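Endoglucanase EG-II (Hypocrea jecorina, PDB 3QR3) hydrolyses internal beta-1,4-glucosidic bonds of cellulose as an endoglucanase, through a TIM-barrel catalytic domain of glycoside hydrolase family 5. Local coordinates at residues S210-L222 with W248-G262. Residues are numbered along the deposited sequence; the frame is centred on the assembly and turned at random.
With SO4 (sulfate ion), chain K.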
loop_
_atom_site.group_PDB
_atom_site.type_symbol
_atom_site.label_atom_id
_atom_site.label_comp_id
_atom_site.label_asym_id
_atom_site.label_seq_id
_atom_site.Cartn_x
_atom_site.Cartn_y
_atom_site.Cartn_z
ATOM N N SER A 210 14.902 -15.712 10.514
ATOM C CA SER A 210 15.326 -14.329 10.263
ATOM C C SER A 210 14.126 -13.387 10.132
ATOM O O SER A 210 12.987 -13.840 10.021
ATOM C CB SER A 210 16.183 -14.243 8.995
ATOM O OG SER A 210 15.417 -14.539 7.832
ATOM N N THR A 211 14.385 -12.079 10.150
ATOM C CA THR A 211 13.350 -11.091 9.843
ATOM C C THR A 211 13.660 -10.402 8.525
ATOM O O THR A 211 13.077 -9.358 8.185
ATOM C CB THR A 211 13.190 -10.030 10.950
ATOM O OG1 THR A 211 14.421 -9.322 11.119
ATOM C CG2 THR A 211 12.777 -10.671 12.274
ATOM N N THR A 212 14.568 -11.006 7.772
ATOM C CA THR A 212 15.004 -10.457 6.494
ATOM C C THR A 212 13.831 -10.146 5.555
ATOM O O THR A 212 12.959 -10.994 5.308
ATOM C CB THR A 212 15.995 -11.412 5.799
ATOM O OG1 THR A 212 17.019 -11.786 6.730
ATOM C CG2 THR A 212 16.634 -10.745 4.579
ATOM N N ASN A 213 13.820 -8.920 5.047
ATOM C CA ASN A 213 12.826 -8.468 4.071
ATOM C C ASN A 213 11.392 -8.396 4.588
ATOM O O ASN A 213 10.429 -8.372 3.812
ATOM C CB ASN A 213 12.926 -9.306 2.794
ATOM C CG ASN A 213 14.170 -8.971 1.985
ATOM O OD1 ASN A 213 14.711 -7.866 2.086
ATOM N ND2 ASN A 213 14.638 -9.928 1.195
ATOM N N LEU A 214 11.253 -8.342 5.906
ATOM C CA LEU A 214 9.955 -8.183 6.533
ATOM C C LEU A 214 9.932 -6.757 7.028
ATOM O O LEU A 214 10.645 -6.400 7.963
ATOM C CB LEU A 214 9.771 -9.178 7.687
ATOM C CG LEU A 214 9.878 -10.664 7.336
ATOM C CD1 LEU A 214 9.606 -11.543 8.567
ATOM C CD2 LEU A 214 8.936 -11.052 6.194
ATOM N N ILE A 215 9.123 -5.933 6.368
ATOM C CA ILE A 215 9.185 -4.496 6.550
ATOM C C ILE A 215 7.922 -4.011 7.227
ATOM O O ILE A 215 6.827 -4.392 6.827
ATOM C CB ILE A 215 9.327 -3.801 5.177
ATOM C CG1 ILE A 215 10.476 -4.438 4.374
ATOM C CG2 ILE A 215 9.492 -2.280 5.344
ATOM C CD1 ILE A 215 11.855 -4.329 5.063
ATOM N N PHE A 216 8.063 -3.177 8.254
ATOM C CA PHE A 216 6.879 -2.636 8.907
ATOM C C PHE A 216 6.173 -1.660 7.967
ATOM O O PHE A 216 6.805 -0.813 7.354
ATOM C CB PHE A 216 7.230 -1.982 10.244
ATOM C CG PHE A 216 7.795 -2.957 11.266
ATOM C CD1 PHE A 216 7.031 -4.025 11.729
ATOM C CD2 PHE A 216 9.078 -2.798 11.756
ATOM C CE1 PHE A 216 7.544 -4.923 12.669
ATOM C CE2 PHE A 216 9.601 -3.682 12.694
ATOM C CZ PHE A 216 8.831 -4.750 13.156
ATOM N N ASP A 217 4.859 -1.795 7.850
ATOM C CA ASP A 217 4.088 -1.015 6.870
ATOM C C ASP A 217 3.204 -0.031 7.631
ATOM O O ASP A 217 2.280 -0.449 8.322
ATOM C CB ASP A 217 3.213 -1.992 6.065
ATOM C CG ASP A 217 2.593 -1.374 4.830
ATOM O OD1 ASP A 217 2.269 -0.168 4.864
ATOM O OD2 ASP A 217 2.409 -2.112 3.827
ATOM N N VAL A 218 3.483 1.268 7.526
ATOM C CA VAL A 218 2.649 2.264 8.206
ATOM C C VAL A 218 1.987 3.244 7.244
ATOM O O VAL A 218 2.421 3.387 6.106
ATOM C CB VAL A 218 3.438 3.063 9.265
ATOM C CG1 VAL A 218 3.863 2.151 10.425
ATOM C CG2 VAL A 218 4.636 3.750 8.638
ATOM N N HIS A 219 0.928 3.900 7.727
ATOM C CA HIS A 219 0.216 4.952 7.022
ATOM C C HIS A 219 0.220 6.205 7.888
ATOM O O HIS A 219 0.262 6.114 9.110
ATOM C CB HIS A 219 -1.242 4.540 6.801
ATOM C CG HIS A 219 -1.419 3.462 5.782
ATOM N ND1 HIS A 219 -2.649 3.148 5.242
ATOM C CD2 HIS A 219 -0.523 2.644 5.180
ATOM C CE1 HIS A 219 -2.505 2.173 4.364
ATOM N NE2 HIS A 219 -1.224 1.849 4.305
ATOM N N LYS A 220 0.145 7.377 7.270
ATOM C CA LYS A 220 -0.026 8.600 8.049
ATOM C C LYS A 220 -0.509 9.731 7.165
ATOM O O LYS A 220 0.082 10.009 6.119
ATOM C CB LYS A 220 1.280 9.008 8.746
ATOM C CG LYS A 220 1.076 9.935 9.950
ATOM C CD LYS A 220 0.208 9.275 11.034
ATOM C CE LYS A 220 -0.039 10.210 12.213
ATOM N NZ LYS A 220 -0.832 11.432 11.835
ATOM N N TYR A 221 -1.589 10.379 7.590
ATOM C CA TYR A 221 -2.110 11.542 6.889
ATOM C C TYR A 221 -1.788 12.822 7.645
ATOM O O TYR A 221 -1.249 12.790 8.755
ATOM C CB TYR A 221 -3.617 11.385 6.594
ATOM C CG TYR A 221 -3.821 10.353 5.518
ATOM C CD1 TYR A 221 -3.605 10.669 4.184
ATOM C CD2 TYR A 221 -4.153 9.048 5.835
ATOM C CE1 TYR A 221 -3.754 9.724 3.190
ATOM C CE2 TYR A 221 -4.300 8.096 4.850
ATOM C CZ TYR A 221 -4.097 8.438 3.533
ATOM O OH TYR A 221 -4.238 7.498 2.546
ATOM N N LEU A 222 -2.078 13.953 7.020
ATOM C CA LEU A 222 -1.561 15.220 7.521
ATOM C C LEU A 222 -2.667 16.179 7.933
ATOM O O LEU A 222 -2.390 17.296 8.363
ATOM C CB LEU A 222 -0.632 15.875 6.491
ATOM C CG LEU A 222 0.766 15.250 6.324
ATOM C CD1 LEU A 222 0.699 13.844 5.712
ATOM C CD2 LEU A 222 1.657 16.154 5.478
ATOM N N TRP A 248 13.037 4.087 17.288
ATOM C CA TRP A 248 12.675 2.703 17.573
ATOM C C TRP A 248 13.205 1.749 16.495
ATOM O O TRP A 248 13.826 0.727 16.797
ATOM C CB TRP A 248 11.155 2.554 17.715
ATOM C CG TRP A 248 10.764 1.161 18.088
ATOM C CD1 TRP A 248 10.705 0.639 19.345
ATOM C CD2 TRP A 248 10.409 0.099 17.193
ATOM N NE1 TRP A 248 10.330 -0.681 19.292
ATOM C CE2 TRP A 248 10.143 -1.037 17.982
ATOM C CE3 TRP A 248 10.287 0.001 15.804
ATOM C CZ2 TRP A 248 9.760 -2.259 17.429
ATOM C CZ3 TRP A 248 9.909 -1.216 15.255
ATOM C CH2 TRP A 248 9.647 -2.328 16.069
ATOM N N LEU A 249 12.963 2.094 15.237
ATOM C CA LEU A 249 13.439 1.285 14.128
ATOM C C LEU A 249 14.947 1.117 14.164
ATOM O O LEU A 249 15.475 0.031 13.910
ATOM C CB LEU A 249 13.041 1.933 12.801
ATOM C CG LEU A 249 11.549 1.869 12.439
ATOM C CD1 LEU A 249 11.265 2.728 11.216
ATOM C CD2 LEU A 249 11.113 0.426 12.204
ATOM N N ARG A 250 15.646 2.208 14.456
ATOM C CA ARG A 250 17.094 2.217 14.336
ATOM C C ARG A 250 17.715 1.388 15.453
ATOM O O ARG A 250 18.651 0.619 15.224
ATOM C CB ARG A 250 17.625 3.657 14.349
ATOM C CG ARG A 250 19.087 3.783 13.966
ATOM C CD ARG A 250 19.514 5.249 13.803
ATOM N NE ARG A 250 18.920 5.840 12.609
ATOM C CZ ARG A 250 18.064 6.858 12.615
ATOM N NH1 ARG A 250 17.718 7.423 13.766
ATOM N NH2 ARG A 250 17.565 7.320 11.467
ATOM N N GLN A 251 17.190 1.546 16.662
ATOM C CA GLN A 251 17.655 0.743 17.792
ATOM C C GLN A 251 17.422 -0.741 17.563
ATOM O O GLN A 251 18.190 -1.579 18.048
ATOM C CB GLN A 251 16.963 1.175 19.077
ATOM C CG GLN A 251 17.448 2.500 19.586
ATOM C CD GLN A 251 16.556 3.049 20.674
ATOM O OE1 GLN A 251 16.949 3.941 21.428
ATOM N NE2 GLN A 251 15.343 2.519 20.763
ATOM N N ASN A 252 16.368 -1.069 16.818
ATOM C CA ASN A 252 16.021 -2.469 16.585
ATOM C C ASN A 252 16.523 -3.009 15.263
ATOM O O ASN A 252 16.248 -4.160 14.917
ATOM C CB ASN A 252 14.516 -2.690 16.710
ATOM C CG ASN A 252 14.053 -2.639 18.138
ATOM O OD1 ASN A 252 14.326 -3.552 18.921
ATOM N ND2 ASN A 252 13.366 -1.565 18.501
ATOM N N ASN A 253 17.274 -2.181 14.536
ATOM C CA ASN A 253 17.801 -2.578 13.234
ATOM C C ASN A 253 16.709 -3.104 12.302
ATOM O O ASN A 253 16.895 -4.091 11.580
ATOM C CB ASN A 253 18.907 -3.620 13.382
ATOM C CG ASN A 253 19.727 -3.771 12.123
ATOM O OD1 ASN A 253 19.920 -2.811 11.375
ATOM N ND2 ASN A 253 20.225 -4.977 11.881
ATOM N N ARG A 254 15.568 -2.429 12.315
ATOM C CA ARG A 254 14.482 -2.776 11.415
ATOM C C ARG A 254 14.130 -1.599 10.505
ATOM O O ARG A 254 14.667 -0.500 10.655
ATOM C CB ARG A 254 13.255 -3.252 12.213
ATOM C CG ARG A 254 13.504 -4.476 13.070
ATOM C CD ARG A 254 13.748 -5.735 12.232
ATOM N NE ARG A 254 12.608 -6.055 11.370
ATOM C CZ ARG A 254 11.616 -6.882 11.692
ATOM N NH1 ARG A 254 11.598 -7.496 12.874
ATOM N NH2 ARG A 254 10.633 -7.095 10.824
ATOM N N GLN A 255 13.232 -1.833 9.554
ATOM C CA GLN A 255 12.866 -0.802 8.584
ATOM C C GLN A 255 11.361 -0.747 8.400
ATOM O O GLN A 255 10.667 -1.737 8.659
ATOM C CB GLN A 255 13.524 -1.098 7.234
ATOM C CG GLN A 255 15.016 -0.815 7.219
ATOM C CD GLN A 255 15.663 -1.249 5.929
ATOM O OE1 GLN A 255 15.398 -2.335 5.420
ATOM N NE2 GLN A 255 16.524 -0.406 5.398
ATOM N N ALA A 256 10.869 0.409 7.952
ATOM C CA ALA A 256 9.447 0.613 7.692
ATOM C C ALA A 256 9.260 1.312 6.353
ATOM O O ALA A 256 10.164 1.986 5.858
ATOM C CB ALA A 256 8.823 1.447 8.793
ATOM N N ILE A 257 8.081 1.144 5.773
ATOM C CA ILE A 257 7.702 1.875 4.578
ATOM C C ILE A 257 6.362 2.547 4.843
ATOM O O ILE A 257 5.487 1.967 5.481
ATOM C CB ILE A 257 7.578 0.948 3.352
ATOM C CG1 ILE A 257 7.187 1.761 2.115
ATOM C CG2 ILE A 257 6.566 -0.171 3.622
ATOM C CD1 ILE A 257 7.589 1.121 0.804
ATOM N N LEU A 258 6.224 3.782 4.375
ATOM C CA LEU A 258 4.985 4.535 4.488
ATOM C C LEU A 258 4.203 4.316 3.193
ATOM O O LEU A 258 4.498 4.951 2.175
ATOM C CB LEU A 258 5.311 6.023 4.655
ATOM C CG LEU A 258 4.188 7.052 4.747
ATOM C CD1 LEU A 258 3.304 6.797 5.954
ATOM C CD2 LEU A 258 4.775 8.459 4.804
ATOM N N THR A 259 3.225 3.411 3.228
ATOM C CA THR A 259 2.512 3.010 2.011
ATOM C C THR A 259 1.290 3.858 1.690
ATOM O O THR A 259 0.700 3.708 0.620
ATOM C CB THR A 259 2.067 1.550 2.065
ATOM O OG1 THR A 259 1.370 1.316 3.297
ATOM C CG2 THR A 259 3.270 0.634 1.979
ATOM N N GLU A 260 0.897 4.728 2.615
ATOM C CA GLU A 260 -0.134 5.717 2.309
ATOM C C GLU A 260 0.143 7.030 3.013
ATOM O O GLU A 260 0.313 7.076 4.233
ATOM C CB GLU A 260 -1.535 5.225 2.703
ATOM C CG GLU A 260 -2.189 4.300 1.690
ATOM C CD GLU A 260 -3.657 4.036 1.991
ATOM O OE1 GLU A 260 -4.312 4.904 2.615
ATOM O OE2 GLU A 260 -4.159 2.962 1.588
ATOM N N THR A 261 0.194 8.097 2.232
ATOM C CA THR A 261 0.275 9.433 2.784
ATOM C C THR A 261 -0.208 10.372 1.694
ATOM O O THR A 261 -0.176 10.021 0.518
ATOM C CB THR A 261 1.703 9.785 3.273
ATOM O OG1 THR A 261 1.666 11.012 4.010
ATOM C CG2 THR A 261 2.691 9.920 2.115
ATOM N N GLY A 262 -0.690 11.546 2.071
ATOM C CA GLY A 262 -1.216 12.459 1.066
ATOM C C GLY A 262 -1.827 13.702 1.666
ATOM O O GLY A 262 -1.895 13.835 2.882
HETATM S S SO4 K . 9.917 -4.266 20.938
HETATM O O1 SO4 K . 8.665 -4.344 20.206
HETATM O O2 SO4 K . 9.805 -5.051 22.164
HETATM O O3 SO4 K . 10.988 -4.810 20.098
HETATM O O4 SO4 K . 10.172 -2.866 21.276
HETATM O O HOH W 1 12.725 -4.720 8.897
HETATM O O HOH W 2 -3.595 14.253 4.605
#
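Neighbouring parallel strands of a TIM barrel meet here: Phe216 pairs with Ala256, Asp217 with Ile257 and Val218 with Leu258, and helix 238-251 makes the crossover between the strands. The backbone ladder runs from Phe216 N, 3.0 Å from Gln255 O, through Ile257 N to Phe216 O, Val218 N to Ile257 O and Thr259 N to Val218 O, up to Lys220 N on Glu260 O. At the N-terminal end, Arg254, bent at chi2 and chi3, slides its guanidinium between Thr211 CB on one face and Phe216 CZ on the other, the ring plane only 25° from its own. Edge-on, its NH2 donates to Leu214 O at 2.9 Å, while NE reaches the same carbonyl through a water that Gln255 N also holds. Cut back to alanine, this position would probably deprive Leu214 O of that direct donor, the water of NE, and Phe216 CZ of its guanidinium cover. Phe216 CE2 also packs on Trp248 CZ3 at 3.6 Å. At the C-terminal end, Glu260 CB sits 3.4 Å from the His219 ring centroid, squarely over its face, a CH-pi contact; ND1 is hydrogen-bonded to Glu149 OE2. Tyr221 OH donates to Glu260 OE1 (2.6 Å) from the anti side, tilted 27° out of the carboxylate plane, and Arg61 salt-bridges OE2. Family 5 enzymes carry the acid/base after strand 4 and the nucleophile after strand 7; Glu260, ending the seventh strand, is consistent with that nucleophile position in the barrel.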